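Local coordinates for protein short chain dehydrogenase (Leptospira borgpetersenii serovar Hardjo-bovis, PDB 6UH2) that binds NAD+ in a Rossmann-type fold and probably acts as an oxidoreductase that interconverts a CH-OH group and a carbonyl, at residues Lys12-Glu17 against Gly236-Thr241; Val37-Ser42 against Asp232-Val237. All coordinates share one frame; numbering follows the deposited sequence.

Interaction 1 of 2, residues Lys12-Glu17 against Gly236-Thr241; sequences KNFSDE and GVFFLT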
loop_
_atom_site.group_PDB
_atom_site.type_symbol
_atom_site.label_atom_id
_atom_site.label_comp_id
_atom_site.label_asym_id
_atom_site.label_seq_id
_atom_site.Cartn_x
_atom_site.Cartn_y
_atom_site.Cartn_z
ATOM N N LYS B 12 13.203 12.330 -4.952
ATOM C CA LYS B 12 13.024 13.199 -6.113
ATOM C C LYS B 12 11.714 12.908 -6.831
ATOM O O LYS B 12 11.004 13.836 -7.237
ATOM C CB LYS B 12 14.202 13.042 -7.075
ATOM N N ASN B 13 11.375 11.624 -6.989
ATOM C CA ASN B 13 10.074 11.275 -7.555
ATOM C C ASN B 13 8.955 12.016 -6.840
ATOM O O ASN B 13 8.021 12.505 -7.483
ATOM C CB ASN B 13 9.844 9.762 -7.485
ATOM C CG ASN B 13 10.726 8.994 -8.450
ATOM O OD1 ASN B 13 11.918 8.810 -8.204
ATOM N ND2 ASN B 13 10.141 8.534 -9.554
ATOM N N PHE B 14 9.061 12.153 -5.512
ATOM C CA PHE B 14 8.009 12.797 -4.731
ATOM C C PHE B 14 8.116 14.319 -4.757
ATOM O O PHE B 14 7.092 15.008 -4.809
ATOM C CB PHE B 14 8.033 12.278 -3.295
ATOM C CG PHE B 14 7.594 10.849 -3.176
ATOM C CD1 PHE B 14 6.563 10.366 -3.969
ATOM C CD2 PHE B 14 8.217 9.983 -2.293
ATOM C CE1 PHE B 14 6.157 9.044 -3.879
ATOM C CE2 PHE B 14 7.817 8.664 -2.196
ATOM C CZ PHE B 14 6.785 8.194 -2.991
ATOM N N SER B 15 9.327 14.869 -4.697
ATOM C CA SER B 15 9.476 16.311 -4.865
ATOM C C SER B 15 8.975 16.763 -6.240
ATOM O O SER B 15 8.215 17.735 -6.347
ATOM C CB SER B 15 10.933 16.711 -4.660
ATOM O OG SER B 15 11.014 18.056 -4.237
ATOM N N ASP B 16 9.402 16.076 -7.308
ATOM C CA ASP B 16 8.895 16.396 -8.644
ATOM C C ASP B 16 7.384 16.234 -8.712
ATOM O O ASP B 16 6.709 16.965 -9.441
ATOM C CB ASP B 16 9.540 15.502 -9.705
ATOM C CG ASP B 16 11.027 15.713 -9.827
ATOM O OD1 ASP B 16 11.514 16.782 -9.399
ATOM O OD2 ASP B 16 11.710 14.807 -10.354
ATOM N N GLU B 17 6.846 15.263 -7.975
ATOM C CA GLU B 17 5.419 14.951 -8.019
ATOM C C GLU B 17 4.582 15.949 -7.226
ATOM O O GLU B 17 3.519 16.386 -7.683
ATOM C CB GLU B 17 5.196 13.547 -7.467
ATOM C CG GLU B 17 3.759 13.150 -7.345
ATOM C CD GLU B 17 3.380 12.131 -8.381
ATOM O OE1 GLU B 17 4.296 11.472 -8.922
ATOM O OE2 GLU B 17 2.173 12.006 -8.658
ATOM N N GLY B 236 3.433 5.070 2.679
ATOM C CA GLY B 236 2.137 4.688 2.136
ATOM C C GLY B 236 1.246 5.882 1.820
ATOM O O GLY B 236 0.500 5.867 0.833
ATOM N N VAL B 237 1.298 6.923 2.657
ATOM C CA VAL B 237 0.585 8.167 2.341
ATOM C C VAL B 237 1.061 8.721 1.002
ATOM O O VAL B 237 0.253 9.054 0.127
ATOM C CB VAL B 237 0.761 9.196 3.475
ATOM C CG1 VAL B 237 0.242 10.582 3.041
ATOM C CG2 VAL B 237 0.034 8.726 4.756
ATOM N N PHE B 238 2.385 8.818 0.818
ATOM C CA PHE B 238 2.924 9.307 -0.450
ATOM C C PHE B 238 2.561 8.371 -1.598
ATOM O O PHE B 238 2.189 8.824 -2.689
ATOM C CB PHE B 238 4.450 9.462 -0.362
ATOM C CG PHE B 238 4.913 10.746 0.303
ATOM C CD1 PHE B 238 4.006 11.614 0.907
ATOM C CD2 PHE B 238 6.258 11.085 0.308
ATOM C CE1 PHE B 238 4.441 12.790 1.512
ATOM C CE2 PHE B 238 6.704 12.275 0.904
ATOM C CZ PHE B 238 5.787 13.121 1.511
ATOM N N PHE B 239 2.668 7.061 -1.374
ATOM C CA PHE B 239 2.301 6.102 -2.413
ATOM C C PHE B 239 0.874 6.332 -2.899
ATOM O O PHE B 239 0.624 6.445 -4.109
ATOM C CB PHE B 239 2.467 4.676 -1.888
ATOM C CG PHE B 239 1.957 3.621 -2.832
ATOM C CD1 PHE B 239 2.552 3.439 -4.067
ATOM C CD2 PHE B 239 0.876 2.813 -2.478
ATOM C CE1 PHE B 239 2.089 2.460 -4.947
ATOM C CE2 PHE B 239 0.409 1.829 -3.349
ATOM C CZ PHE B 239 1.018 1.656 -4.583
ATOM N N LEU B 240 -0.080 6.414 -1.971
ATOM C CA LEU B 240 -1.490 6.481 -2.351
ATOM C C LEU B 240 -1.925 7.870 -2.814
ATOM O O LEU B 240 -3.055 8.026 -3.291
ATOM C CB LEU B 240 -2.381 6.036 -1.182
ATOM C CG LEU B 240 -2.262 4.557 -0.764
ATOM C CD1 LEU B 240 -3.047 4.254 0.523
ATOM C CD2 LEU B 240 -2.774 3.672 -1.898
ATOM N N THR B 241 -1.083 8.888 -2.687
ATOM C CA THR B 241 -1.457 10.212 -3.169
ATOM C C THR B 241 -0.577 10.679 -4.323
ATOM O O THR B 241 -0.574 11.870 -4.644
ATOM C CB THR B 241 -1.428 11.238 -2.033
ATOM O OG1 THR B 241 -0.108 11.306 -1.465
ATOM C CG2 THR B 241 -2.478 10.875 -0.963
#
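Phe14 and Phe238 mark the closest backbone approach of the two helical segments, their CA atoms 7.5 Å apart, and these two rings carry the contact. Both side chains leave their helices toward the opposing segment. The rings meet edge-to-face: the edge of Phe238 is turned to the face of Phe14, with centroids 5.0 Å apart and planes at 66°. Phe238 CD2 is the leading atom, 3.4 Å from Phe14 CD2, and it lands toward the rim of the ring. With CG of Phe238 anti to the carbonyl carbon (chi1 -81°), CD2 is carried onto the same face whose middle is taken by a CH-pi contact, Phe238 CB standing 3.9 Å from the centroid of the Phe14 ring and 15° off its normal. No hydrogen bond crosses between the segments, although Glu17 OE2 accepts one from Ser243 N just past the second helix. Beyond Phe238, the rings of Phe18 and Tyr40 extend the aromatic cluster, and Phe14 also packs on Leu244 of the second subunit. Helix 12-18 thus packs through Phe14 beside the last turn of helix 231-240, whose Val237 and Leu240 rest on strands 144-148 and 197-203.

Interaction 2 of 2, residues Val37-Ser42 against Asp232-Val237; sequences VESYLS and DLVGGV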
loop_
_atom_site.group_PDB
_atom_site.type_symbol
_atom_site.label_atom_id
_atom_site.label_comp_id
_atom_site.label_asym_id
_atom_site.label_seq_id
_atom_site.Cartn_x
_atom_site.Cartn_y
_atom_site.Cartn_z
ATOM N N VAL B 37 2.073 16.765 7.646
ATOM C CA VAL B 37 2.293 18.151 7.223
ATOM C C VAL B 37 3.773 18.394 6.963
ATOM O O VAL B 37 4.161 18.893 5.901
ATOM C CB VAL B 37 1.746 19.135 8.272
ATOM C CG1 VAL B 37 2.250 20.557 7.972
ATOM C CG2 VAL B 37 0.208 19.099 8.307
ATOM N N GLU B 38 4.619 18.047 7.938
ATOM C CA GLU B 38 6.053 18.241 7.786
ATOM C C GLU B 38 6.585 17.530 6.545
ATOM O O GLU B 38 7.398 18.093 5.804
ATOM C CB GLU B 38 6.764 17.735 9.040
ATOM C CG GLU B 38 8.142 18.316 9.275
ATOM C CD GLU B 38 8.750 17.818 10.570
ATOM O OE1 GLU B 38 9.515 16.830 10.528
ATOM O OE2 GLU B 38 8.440 18.401 11.633
ATOM N N SER B 39 6.129 16.294 6.295
ATOM C CA SER B 39 6.636 15.527 5.157
ATOM C C SER B 39 6.219 16.147 3.827
ATOM O O SER B 39 7.037 16.272 2.906
ATOM C CB SER B 39 6.149 14.082 5.248
ATOM O OG SER B 39 6.716 13.454 6.377
ATOM N N TYR B 40 4.951 16.543 3.703
ATOM C CA TYR B 40 4.516 17.181 2.468
ATOM C C TYR B 40 5.232 18.506 2.239
ATOM O O TYR B 40 5.622 18.818 1.109
ATOM C CB TYR B 40 3.005 17.392 2.481
ATOM C CG TYR B 40 2.223 16.206 1.973
ATOM C CD1 TYR B 40 2.287 15.826 0.634
ATOM C CD2 TYR B 40 1.412 15.471 2.827
ATOM C CE1 TYR B 40 1.553 14.732 0.160
ATOM C CE2 TYR B 40 0.687 14.386 2.365
ATOM C CZ TYR B 40 0.753 14.025 1.038
ATOM O OH TYR B 40 0.019 12.948 0.591
ATOM N N LEU B 41 5.434 19.296 3.296
ATOM C CA LEU B 41 6.187 20.540 3.118
ATOM C C LEU B 41 7.615 20.270 2.650
ATOM O O LEU B 41 8.171 21.048 1.865
ATOM C CB LEU B 41 6.203 21.343 4.419
ATOM C CG LEU B 41 4.876 21.955 4.854
ATOM C CD1 LEU B 41 5.015 22.513 6.264
ATOM C CD2 LEU B 41 4.421 23.035 3.863
ATOM N N SER B 42 8.222 19.167 3.097
ATOM C CA SER B 42 9.610 18.920 2.727
ATOM C C SER B 42 9.759 18.497 1.268
ATOM O O SER B 42 10.854 18.634 0.710
ATOM C CB SER B 42 10.228 17.874 3.651
ATOM O OG SER B 42 9.806 16.577 3.272
ATOM N N ASP B 232 6.480 5.927 10.001
ATOM C CA ASP B 232 6.154 4.657 9.344
ATOM C C ASP B 232 5.009 4.787 8.354
ATOM O O ASP B 232 4.829 3.897 7.515
ATOM C CB ASP B 232 5.752 3.571 10.360
ATOM C CG ASP B 232 6.900 3.152 11.263
ATOM O OD1 ASP B 232 8.039 3.057 10.763
ATOM O OD2 ASP B 232 6.655 2.922 12.469
ATOM N N LEU B 233 4.219 5.855 8.447
ATOM C CA LEU B 233 3.046 6.007 7.599
ATOM C C LEU B 233 3.313 6.831 6.354
ATOM O O LEU B 233 2.522 6.759 5.409
ATOM C CB LEU B 233 1.900 6.658 8.387
ATOM C CG LEU B 233 1.517 5.921 9.670
ATOM C CD1 LEU B 233 0.500 6.721 10.452
ATOM C CD2 LEU B 233 0.972 4.534 9.348
ATOM N N VAL B 234 4.414 7.584 6.323
ATOM C CA VAL B 234 4.601 8.580 5.266
ATOM C C VAL B 234 4.726 7.905 3.906
ATOM O O VAL B 234 4.191 8.393 2.902
ATOM C CB VAL B 234 5.825 9.463 5.579
ATOM C CG1 VAL B 234 6.139 10.409 4.411
ATOM C CG2 VAL B 234 5.612 10.260 6.873
ATOM N N GLY B 235 5.440 6.776 3.850
ATOM C CA GLY B 235 5.633 6.103 2.573
ATOM C C GLY B 235 4.320 5.718 1.917
ATOM O O GLY B 235 4.087 6.021 0.745
ATOM N N GLY B 236 3.433 5.070 2.679
ATOM C CA GLY B 236 2.137 4.688 2.136
ATOM C C GLY B 236 1.246 5.882 1.820
ATOM O O GLY B 236 0.500 5.867 0.833
ATOM N N VAL B 237 1.298 6.923 2.657
ATOM C CA VAL B 237 0.585 8.167 2.341
ATOM C C VAL B 237 1.061 8.721 1.002
ATOM O O VAL B 237 0.253 9.054 0.127
ATOM C CB VAL B 237 0.761 9.196 3.475
ATOM C CG1 VAL B 237 0.242 10.582 3.041
ATOM C CG2 VAL B 237 0.034 8.726 4.756
#
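Tyr40 and Ser39 of helix 31-42 meet Val237 and Val234 of helix 231-240, a contact between two helices of the Rossmann fold. Helix 31-42 is the one that follows the first strand of the parallel sheet and the glycine-rich turn, which fits the GxGxxG-type pattern of NAD-binding proteins. The backbones come closest at Ser39 and Val234, with CA atoms 7.2 Å apart.

The buried part lies at Tyr40. Its CB does not head straight for the other helix, but the long ring carries the hydroxyl across to it, where Tyr40 OH touches Val237 CG1 at 3.4 Å. The same methyl lies 3.9 Å from Tyr40 CE2, at a slant to the ring; a chi1 of 170° sets it anti to the backbone N of Val237, and it is this branch that reaches the tyrosine. Tyr40 OH is hydrogen-bonded to Thr241 OG1, which in turn donates to Val237 O, linking the phenol through Thr241 to the backbone of helix 231-240.

Toward Ser39 and Val234 the contact is as close but less shielded, both residues being partly exposed to solvent. Ser39 CB points at the other helix, and both methyls of Val234 gather round the hydroxymethyl group, CG1 lying 3.8 Å from Ser39 CB. The hydroxyl finds its polar partner in its own helix, at Glu35 O, while its oxygen packs against a methyl: Ser39 OG sits 3.4 Å from Val234 CG2.

In the fold
Both interactions use helix 231-240 and share Gly236 and Val237. Interaction 1 sets helix 12-18 against its later part, interaction 2 sets helix 31-42 against its earlier part, and their centres lie about 9 Å apart. Interaction 1 is a buried aromatic pair although it lies farther from the centre of the chain, about 16 Å against 11 Å. Interaction 2 pairs valine methyls with hydroxyl-bearing side chains and is only partly buried. The second subunit reaches both, interaction 2 through Ser42 and Asp232. They touch through Phe238 CE1 on Tyr40 CE1, 3.7 Å apart, and through the Thr241-Tyr40 hydrogen bond. The Val237 side chain is about 6 Å from that of NAD-binding Ile32, that of Phe238 about 11 Å.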